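Local coordinates for protein tryptophan--tRNA ligase (Campylobacter jejuni subsp. jejuni, PDB 3TZL) that probably attaches tryptophan to its cognate tRNA in an ATP-dependent reaction, working as a homodimeric class I aminoacyl-tRNA synthetase, at residues Tyr92-Gln97 / Glu311-Ile316; Lys249-Arg254 / Lys266-Glu271. All coordinates share one frame; numbering follows the deposited sequence.

Contact 1 (Tyr92-Gln97 / Glu311-Ile316); sequences YWILSQ and EKMQKI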
ATOM      1  N   TYR B  92      -1.669  -4.602   3.669  1.00 28.42           N
ATOM      2  CA  TYR B  92      -2.255  -4.357   2.356  1.00 25.98           C
ATOM      3  C   TYR B  92      -1.341  -4.832   1.214  1.00 26.98           C
ATOM      4  O   TYR B  92      -1.790  -5.546   0.315  1.00 27.21           O
ATOM      5  CB  TYR B  92      -2.590  -2.866   2.260  1.00 30.17           C
ATOM      6  CG  TYR B  92      -2.739  -2.255   0.888  1.00 31.29           C
ATOM      7  CD1 TYR B  92      -3.727  -2.679   0.008  1.00 27.44           C
ATOM      8  CD2 TYR B  92      -1.938  -1.186   0.508  1.00 30.84           C
ATOM      9  CE1 TYR B  92      -3.873  -2.087  -1.234  1.00 27.99           C
ATOM     10  CE2 TYR B  92      -2.092  -0.582  -0.717  1.00 31.74           C
ATOM     11  CZ  TYR B  92      -3.059  -1.039  -1.592  1.00 31.84           C
ATOM     12  OH  TYR B  92      -3.196  -0.438  -2.835  1.00 31.99           O
ATOM     13  N   TRP B  93      -0.060  -4.476   1.267  1.00 28.65           N
ATOM     14  CA  TRP B  93       0.897  -4.956   0.263  1.00 28.80           C
ATOM     15  C   TRP B  93       1.060  -6.483   0.303  1.00 32.49           C
ATOM     16  O   TRP B  93       1.113  -7.142  -0.734  1.00 32.60           O
ATOM     17  CB  TRP B  93       2.258  -4.302   0.468  1.00 31.94           C
ATOM     18  CG  TRP B  93       3.353  -4.904  -0.368  1.00 34.42           C
ATOM     19  CD1 TRP B  93       4.412  -5.647   0.080  1.00 35.13           C
ATOM     20  CD2 TRP B  93       3.503  -4.810  -1.793  1.00 35.05           C
ATOM     21  NE1 TRP B  93       5.204  -6.031  -0.973  1.00 30.82           N
ATOM     22  CE2 TRP B  93       4.681  -5.520  -2.135  1.00 30.72           C
ATOM     23  CE3 TRP B  93       2.757  -4.197  -2.815  1.00 29.25           C
ATOM     24  CZ2 TRP B  93       5.134  -5.639  -3.460  1.00 27.80           C
ATOM     25  CZ3 TRP B  93       3.208  -4.319  -4.142  1.00 30.64           C
ATOM     26  CH2 TRP B  93       4.388  -5.033  -4.446  1.00 30.08           C
ATOM     27  N   ILE B  94       1.153  -7.048   1.501  1.00 28.60           N
ATOM     28  CA  ILE B  94       1.225  -8.499   1.610  1.00 27.66           C
ATOM     29  C   ILE B  94      -0.007  -9.202   1.025  1.00 32.64           C
ATOM     30  O   ILE B  94       0.127 -10.142   0.237  1.00 33.50           O
ATOM     31  CB  ILE B  94       1.496  -8.925   3.055  1.00 30.80           C
ATOM     32  CG1 ILE B  94       2.934  -8.573   3.414  1.00 35.07           C
ATOM     33  CG2 ILE B  94       1.266 -10.410   3.254  1.00 32.78           C
ATOM     34  CD1 ILE B  94       3.137  -8.361   4.885  1.00 36.34           C
ATOM     35  N   LEU B  95      -1.201  -8.728   1.375  1.00 34.63           N
ATOM     36  CA  LEU B  95      -2.441  -9.312   0.853  1.00 31.59           C
ATOM     37  C   LEU B  95      -2.544  -9.214  -0.668  1.00 27.97           C
ATOM     38  O   LEU B  95      -3.197 -10.039  -1.301  1.00 30.65           O
ATOM     39  CB  LEU B  95      -3.668  -8.652   1.494  1.00 28.03           C
ATOM     40  CG  LEU B  95      -3.824  -8.819   3.015  1.00 28.86           C
ATOM     41  CD1 LEU B  95      -5.181  -8.301   3.480  1.00 25.28           C
ATOM     42  CD2 LEU B  95      -3.639 -10.297   3.446  1.00 28.12           C
ATOM     43  N   SER B  96      -1.908  -8.210  -1.258  1.00 26.25           N
ATOM     44  CA  SER B  96      -1.983  -8.038  -2.705  1.00 29.97           C
ATOM     45  C   SER B  96      -1.379  -9.235  -3.422  1.00 29.96           C
ATOM     46  O   SER B  96      -1.775  -9.560  -4.534  1.00 31.73           O
ATOM     47  CB  SER B  96      -1.285  -6.761  -3.143  1.00 30.14           C
ATOM     48  OG  SER B  96      -2.051  -5.632  -2.774  1.00 35.42           O
ATOM     49  N   GLN B  97      -0.422  -9.889  -2.776  1.00 28.26           N
ATOM     50  CA  GLN B  97       0.248 -11.033  -3.370  1.00 27.97           C
ATOM     51  C   GLN B  97      -0.677 -12.231  -3.414  1.00 32.98           C
ATOM     52  O   GLN B  97      -0.443 -13.174  -4.164  1.00 36.31           O
ATOM     53  CB  GLN B  97       1.530 -11.365  -2.596  1.00 27.40           C
ATOM     54  CG  GLN B  97       2.359 -10.122  -2.201  1.00 25.66           C
ATOM     55  CD  GLN B  97       2.590  -9.156  -3.357  1.00 30.74           C
ATOM     56  OE1 GLN B  97       2.666  -9.555  -4.524  1.00 32.24           O
ATOM     57  NE2 GLN B  97       2.685  -7.875  -3.035  1.00 28.37           N
ATOM     58  N   GLU B 311       0.603  -7.680  17.166  1.00 30.16           N
ATOM     59  CA  GLU B 311       0.592  -9.115  17.405  1.00 33.77           C
ATOM     60  C   GLU B 311       0.336  -9.888  16.096  1.00 33.98           C
ATOM     61  O   GLU B 311       0.975 -10.903  15.832  1.00 33.78           O
ATOM     62  CB  GLU B 311      -0.443  -9.460  18.473  1.00 37.42           C
ATOM     63  CG  GLU B 311      -0.057  -8.961  19.864  1.00 45.96           C
ATOM     64  CD  GLU B 311      -1.164  -9.127  20.901  1.00 58.10           C
ATOM     65  OE1 GLU B 311      -2.363  -8.952  20.567  1.00 65.39           O
ATOM     66  OE2 GLU B 311      -0.829  -9.423  22.065  1.00 61.93           O
ATOM     67  N   LYS B 312      -0.578  -9.394  15.263  1.00 34.37           N
ATOM     68  CA  LYS B 312      -0.866 -10.066  14.000  1.00 34.86           C
ATOM     69  C   LYS B 312       0.351  -9.971  13.094  1.00 32.64           C
ATOM     70  O   LYS B 312       0.773 -10.967  12.505  1.00 34.13           O
ATOM     71  CB  LYS B 312      -2.101  -9.477  13.305  1.00 34.92           C
ATOM     72  CG  LYS B 312      -2.386 -10.078  11.922  1.00 34.10           C
ATOM     73  CD  LYS B 312      -2.743 -11.562  12.061  1.00 38.44           C
ATOM     74  CE  LYS B 312      -4.137 -11.728  12.672  1.00 36.05           C
ATOM     75  NZ  LYS B 312      -4.457 -13.127  13.116  1.00 40.83           N
HETATM   76  N   MSE B 313       0.931  -8.779  13.003  1.00 30.20           N
HETATM   77  CA  MSE B 313       2.113  -8.592  12.155  1.00 35.93           C
HETATM   78  C   MSE B 313       3.321  -9.441  12.560  1.00 32.45           C
HETATM   79  O   MSE B 313       4.086  -9.843  11.701  1.00 35.47           O
HETATM   80  CB  MSE B 313       2.508  -7.118  12.024  1.00 29.14           C
HETATM   81  CG  MSE B 313       1.447  -6.251  11.272  1.00 33.81           C
HETATM   82 SE   MSE B 313       0.727  -7.027   9.590  0.77 41.15          SE
HETATM   83  CE  MSE B 313       2.266  -6.826   8.408  1.00 33.50           C
ATOM     84  N   GLN B 314       3.489  -9.716  13.845  1.00 35.38           N
ATOM     85  CA  GLN B 314       4.577 -10.584  14.310  1.00 33.53           C
ATOM     86  C   GLN B 314       4.431 -11.978  13.692  1.00 37.39           C
ATOM     87  O   GLN B 314       5.419 -12.605  13.298  1.00 41.51           O
ATOM     88  CB  GLN B 314       4.585 -10.683  15.843  1.00 35.72           C
ATOM     89  CG  GLN B 314       5.207  -9.476  16.541  1.00 42.33           C
ATOM     90  CD  GLN B 314       4.886  -9.382  18.044  1.00 51.04           C
ATOM     91  OE1 GLN B 314       4.497 -10.362  18.693  1.00 50.55           O
ATOM     92  NE2 GLN B 314       5.039  -8.177  18.593  1.00 52.34           N
ATOM     93  N   LYS B 315       3.190 -12.451  13.608  1.00 33.01           N
ATOM     94  CA  LYS B 315       2.901 -13.728  12.969  1.00 36.38           C
ATOM     95  C   LYS B 315       3.127 -13.654  11.466  1.00 36.13           C
ATOM     96  O   LYS B 315       3.727 -14.556  10.873  1.00 32.03           O
ATOM     97  CB  LYS B 315       1.460 -14.152  13.257  1.00 46.81           C
ATOM     98  CG  LYS B 315       1.214 -14.482  14.716  1.00 60.22           C
ATOM     99  CD  LYS B 315      -0.243 -14.871  14.926  1.00 74.20           C
ATOM    100  CE  LYS B 315      -0.535 -15.235  16.376  1.00 81.45           C
ATOM    101  NZ  LYS B 315      -1.977 -15.588  16.548  1.00 82.25           N
ATOM    102  N   ILE B 316       2.633 -12.587  10.847  1.00 31.89           N
ATOM    103  CA  ILE B 316       2.808 -12.402   9.418  1.00 31.12           C
ATOM    104  C   ILE B 316       4.285 -12.317   9.038  1.00 28.91           C
ATOM    105  O   ILE B 316       4.703 -12.884   8.029  1.00 31.94           O
ATOM    106  CB  ILE B 316       2.117 -11.135   8.933  1.00 34.75           C
ATOM    107  CG1 ILE B 316       0.608 -11.221   9.210  1.00 34.94           C
ATOM    108  CG2 ILE B 316       2.438 -10.885   7.458  1.00 29.96           C
ATOM    109  CD1 ILE B 316      -0.092 -12.204   8.378  1.00 34.23           C
TER
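The long C-terminal helix 291-320 runs to the dimer-interface end of the catalytic domain and packs there against helix 87-96, with Ile94 meeting Met313 and Ile316 in a small apolar helix-helix contact. Ile94 is the sole residue of 92-97 to touch 311-316 within 4.5 Å, through one methyl group. Its CD1 lies 3.7 Å from Ile316 CG2 and 3.9 Å from Met313 CE. With CG1 set anti to the carbonyl carbon (chi1 -71°) and the next bond nearly extended, the ethyl branch of Ile94 carries that methyl well clear of its own helix. The two partners receive it differently. Met313, present as selenomethionine, bends twice along its chain and ends tip to tip with CD1; Ile316 slides past in the opposite direction and offers its CG2 branch. No hydrogen bond joins the segments, and the nearest CA atoms, of Ile94 and Ile316, stay 8.9 Å apart. Trp167 of helix 150-167 also packs on Ile94, while Ile170 and Phe171 adjoin Ile316, so the contact is buried in a wider apolar cluster. Beyond it, Lys312 forms a salt bridge with Asp139. Next to Ile94, Trp93 faces the dimer partner, where its ring meets Tyr44 of the second subunit. Gln97 folds back over this indole: its NE2 sits 3.1 Å above the ring plane of Trp93, over the centre, and also gives a hydrogen bond of 2.9 Å to Trp93 O. The N-H...O angle of 137° makes that bond distinctly bent, and the two contacts together probably help hold the amide over the ring. Helix 87-96 is therefore shared between the dimer interface and the C-terminal helix, an apolar helix-on-helix packing at the edge of the class I synthetase catalytic domain.

Contact 2 (Lys249-Arg254 / Lys266-Glu271); sequences KELQIR and KIYLNE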
ATOM      1  N   LYS B 249     -47.963  10.944  22.343  1.00 61.26           N
ATOM      2  CA  LYS B 249     -49.371  11.001  22.697  1.00 60.32           C
ATOM      3  C   LYS B 249     -49.790  12.426  23.056  1.00 54.48           C
ATOM      4  O   LYS B 249     -50.849  12.894  22.629  1.00 56.09           O
ATOM      5  CB  LYS B 249     -49.650  10.048  23.856  1.00 63.54           C
ATOM      6  CG  LYS B 249     -51.121   9.888  24.151  1.00 69.04           C
ATOM      7  CD  LYS B 249     -51.886   9.567  22.875  1.00 72.03           C
ATOM      8  CE  LYS B 249     -53.380   9.622  23.128  1.00 73.56           C
ATOM      9  NZ  LYS B 249     -54.193   9.223  21.937  1.00 74.84           N
ATOM     10  N   GLU B 250     -48.970  13.118  23.842  1.00 54.39           N
ATOM     11  CA  GLU B 250     -49.278  14.503  24.192  1.00 62.29           C
ATOM     12  C   GLU B 250     -49.254  15.418  22.964  1.00 60.00           C
ATOM     13  O   GLU B 250     -50.078  16.325  22.850  1.00 62.48           O
ATOM     14  CB  GLU B 250     -48.349  15.018  25.293  1.00 71.73           C
ATOM     15  CG  GLU B 250     -48.636  14.420  26.660  1.00 83.86           C
ATOM     16  CD  GLU B 250     -47.666  14.888  27.733  1.00 91.03           C
ATOM     17  OE1 GLU B 250     -46.654  15.538  27.382  1.00 90.73           O
ATOM     18  OE2 GLU B 250     -47.918  14.596  28.925  1.00 94.72           O
ATOM     19  N   LEU B 251     -48.323  15.179  22.042  1.00 54.73           N
ATOM     20  CA  LEU B 251     -48.318  15.925  20.777  1.00 50.93           C
ATOM     21  C   LEU B 251     -49.553  15.599  19.935  1.00 54.72           C
ATOM     22  O   LEU B 251     -50.206  16.485  19.388  1.00 53.99           O
ATOM     23  CB  LEU B 251     -47.050  15.643  19.969  1.00 44.45           C
ATOM     24  CG  LEU B 251     -46.899  16.328  18.601  1.00 46.41           C
ATOM     25  CD1 LEU B 251     -47.006  17.831  18.746  1.00 47.92           C
ATOM     26  CD2 LEU B 251     -45.557  15.999  17.996  1.00 42.02           C
ATOM     27  N   GLN B 252     -49.865  14.315  19.832  1.00 56.33           N
ATOM     28  CA  GLN B 252     -51.018  13.876  19.057  1.00 55.38           C
ATOM     29  C   GLN B 252     -52.317  14.484  19.572  1.00 51.75           C
ATOM     30  O   GLN B 252     -53.229  14.772  18.793  1.00 51.16           O
ATOM     31  CB  GLN B 252     -51.091  12.357  19.081  1.00 55.52           C
ATOM     32  CG  GLN B 252     -52.276  11.760  18.359  1.00 58.40           C
ATOM     33  CD  GLN B 252     -52.269  10.245  18.455  1.00 63.12           C
ATOM     34  OE1 GLN B 252     -51.228   9.633  18.761  1.00 63.15           O
ATOM     35  NE2 GLN B 252     -53.423   9.627  18.206  1.00 62.12           N
ATOM     36  N   ILE B 253     -52.389  14.687  20.883  1.00 50.44           N
ATOM     37  CA  ILE B 253     -53.568  15.297  21.484  1.00 55.50           C
ATOM     38  C   ILE B 253     -53.640  16.734  20.999  1.00 58.40           C
ATOM     39  O   ILE B 253     -54.725  17.244  20.698  1.00 62.65           O
ATOM     40  CB  ILE B 253     -53.498  15.258  23.024  1.00 59.51           C
ATOM     41  CG1 ILE B 253     -53.811  13.850  23.540  1.00 68.66           C
ATOM     42  CG2 ILE B 253     -54.446  16.264  23.648  1.00 54.34           C
ATOM     43  CD1 ILE B 253     -53.331  13.601  24.964  1.00 71.27           C
ATOM     44  N   ARG B 254     -52.474  17.376  20.907  1.00 53.25           N
ATOM     45  CA  ARG B 254     -52.391  18.760  20.447  1.00 54.99           C
ATOM     46  C   ARG B 254     -52.832  18.881  18.989  1.00 51.62           C
ATOM     47  O   ARG B 254     -53.521  19.838  18.625  1.00 49.11           O
ATOM     48  CB  ARG B 254     -50.979  19.320  20.667  1.00 51.55           C
ATOM     49  CG  ARG B 254     -50.678  19.612  22.134  1.00 53.76           C
ATOM     50  CD  ARG B 254     -49.191  19.816  22.377  1.00 55.26           C
ATOM     51  NE  ARG B 254     -48.680  21.018  21.728  1.00 55.44           N
ATOM     52  CZ  ARG B 254     -47.392  21.347  21.687  1.00 59.42           C
ATOM     53  NH1 ARG B 254     -46.482  20.567  22.262  1.00 54.61           N
ATOM     54  NH2 ARG B 254     -47.012  22.459  21.069  1.00 60.81           N
ATOM     55  N   LYS B 266     -43.847  23.525  14.138  1.00 43.09           N
ATOM     56  CA  LYS B 266     -42.471  23.621  13.661  1.00 42.18           C
ATOM     57  C   LYS B 266     -41.604  24.286  14.722  1.00 48.75           C
ATOM     58  O   LYS B 266     -40.474  23.853  14.969  1.00 50.54           O
ATOM     59  CB  LYS B 266     -42.402  24.404  12.353  1.00 40.14           C
ATOM     60  CG  LYS B 266     -42.843  23.616  11.155  1.00 40.78           C
ATOM     61  CD  LYS B 266     -43.051  24.507   9.939  1.00 43.74           C
ATOM     62  CE  LYS B 266     -42.867  23.704   8.641  1.00 47.28           C
ATOM     63  NZ  LYS B 266     -43.271  24.478   7.421  1.00 44.77           N
ATOM     64  N   ILE B 267     -42.136  25.339  15.341  1.00 49.63           N
ATOM     65  CA  ILE B 267     -41.450  26.019  16.438  1.00 48.48           C
ATOM     66  C   ILE B 267     -41.131  25.022  17.551  1.00 43.76           C
ATOM     67  O   ILE B 267     -40.007  24.978  18.075  1.00 42.33           O
ATOM     68  CB  ILE B 267     -42.301  27.176  17.001  1.00 47.25           C
ATOM     69  CG1 ILE B 267     -42.268  28.375  16.042  1.00 48.08           C
ATOM     70  CG2 ILE B 267     -41.798  27.583  18.380  1.00 46.43           C
ATOM     71  CD1 ILE B 267     -43.097  29.546  16.493  1.00 45.91           C
ATOM     72  N   TYR B 268     -42.137  24.217  17.889  1.00 37.34           N
ATOM     73  CA  TYR B 268     -41.990  23.120  18.831  1.00 37.68           C
ATOM     74  C   TYR B 268     -40.915  22.127  18.383  1.00 39.57           C
ATOM     75  O   TYR B 268     -40.071  21.732  19.177  1.00 38.20           O
ATOM     76  CB  TYR B 268     -43.333  22.401  19.020  1.00 44.46           C
ATOM     77  CG  TYR B 268     -43.261  21.210  19.946  1.00 49.34           C
ATOM     78  CD1 TYR B 268     -42.837  21.356  21.258  1.00 51.67           C
ATOM     79  CD2 TYR B 268     -43.627  19.938  19.513  1.00 50.00           C
ATOM     80  CE1 TYR B 268     -42.762  20.266  22.115  1.00 54.75           C
ATOM     81  CE2 TYR B 268     -43.563  18.845  20.365  1.00 51.42           C
ATOM     82  CZ  TYR B 268     -43.129  19.017  21.666  1.00 53.92           C
ATOM     83  OH  TYR B 268     -43.053  17.942  22.525  1.00 56.92           O
ATOM     84  N   LEU B 269     -40.933  21.738  17.109  1.00 41.65           N
ATOM     85  CA  LEU B 269     -39.950  20.784  16.600  1.00 40.20           C
ATOM     86  C   LEU B 269     -38.535  21.299  16.796  1.00 44.59           C
ATOM     87  O   LEU B 269     -37.648  20.546  17.205  1.00 49.85           O
ATOM     88  CB  LEU B 269     -40.203  20.436  15.128  1.00 41.91           C
ATOM     89  CG  LEU B 269     -39.253  19.375  14.544  1.00 42.35           C
ATOM     90  CD1 LEU B 269     -39.192  18.147  15.443  1.00 37.21           C
ATOM     91  CD2 LEU B 269     -39.668  18.969  13.138  1.00 40.94           C
ATOM     92  N   ASN B 270     -38.323  22.583  16.511  1.00 43.53           N
ATOM     93  CA  ASN B 270     -37.037  23.229  16.795  1.00 42.76           C
ATOM     94  C   ASN B 270     -36.574  23.030  18.235  1.00 43.24           C
ATOM     95  O   ASN B 270     -35.426  22.643  18.472  1.00 48.22           O
ATOM     96  CB  ASN B 270     -37.090  24.727  16.490  1.00 44.59           C
ATOM     97  CG  ASN B 270     -36.841  25.026  15.041  1.00 47.26           C
ATOM     98  OD1 ASN B 270     -35.700  25.213  14.625  1.00 52.31           O
ATOM     99  ND2 ASN B 270     -37.909  25.074  14.253  1.00 47.60           N
ATOM    100  N   GLU B 271     -37.467  23.289  19.184  1.00 45.26           N
ATOM    101  CA  GLU B 271     -37.168  23.084  20.600  1.00 47.55           C
ATOM    102  C   GLU B 271     -36.763  21.646  20.908  1.00 41.99           C
ATOM    103  O   GLU B 271     -35.810  21.419  21.653  1.00 43.76           O
ATOM    104  CB  GLU B 271     -38.366  23.456  21.473  1.00 51.96           C
ATOM    105  CG  GLU B 271     -38.788  24.903  21.369  1.00 61.33           C
ATOM    106  CD  GLU B 271     -39.974  25.232  22.276  1.00 70.02           C
ATOM    107  OE1 GLU B 271     -40.389  24.365  23.081  1.00 69.22           O
ATOM    108  OE2 GLU B 271     -40.493  26.363  22.177  1.00 75.56           O
TER
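Lys266 O, one turn before Asn270 and two residues before the Tyr268 that meets Leu251 and Arg254, accepts two hydrogen bonds: 2.9 Å from Asn270 N and 2.9 Å from Asn270 ND2. Both donors belong to Asn270, and they arrive from opposite faces of the carbonyl plane. Across the helix pair the chemistry is cation-pi with an apolar contact beside it. Arg254 CZ stands 4.5 Å from the centroid of the Tyr268 ring, only 8° off the normal, and NH1 hangs 3.6 Å above the ring plane, over its centre. The guanidinium does not lie flat on the ring: its plane is turned 64° from that of Tyr268, which lets it point an edge at the face. A bend at chi3 (66°) turns the end of the arginine chain over the tyrosine ring, and a salt bridge from its NH2 to Glu260 probably helps fix its rotation. Leu251 joins from the preceding turn, its CD1 3.9 Å from Tyr268 CE2. Helices 245-257 and 262-276 thus pair as consecutive helices linked by a short connection; helix 234-239 packs on Leu251 through Phe236 and Ala239, while helix 207-215 adjoins Asn270.

The two contacts lie on opposite sides of the chain's centre, with centres about 55 Å apart, and share no helix. Contact 1 joins elements distant in sequence, bringing the last helix against a helix that also faces the second subunit; contact 2 pairs two consecutive helices and lies within the long stretch of chain that separates the segments of contact 1. Their chemistry differs, as does their burial. The first is fully buried and purely apolar, with a methyl group meeting two others. The second is partly exposed, has no other subunit touching it, and combines a charged group over an aromatic face with an apolar contact beside it. Neither pair makes a hydrogen bond across its helices.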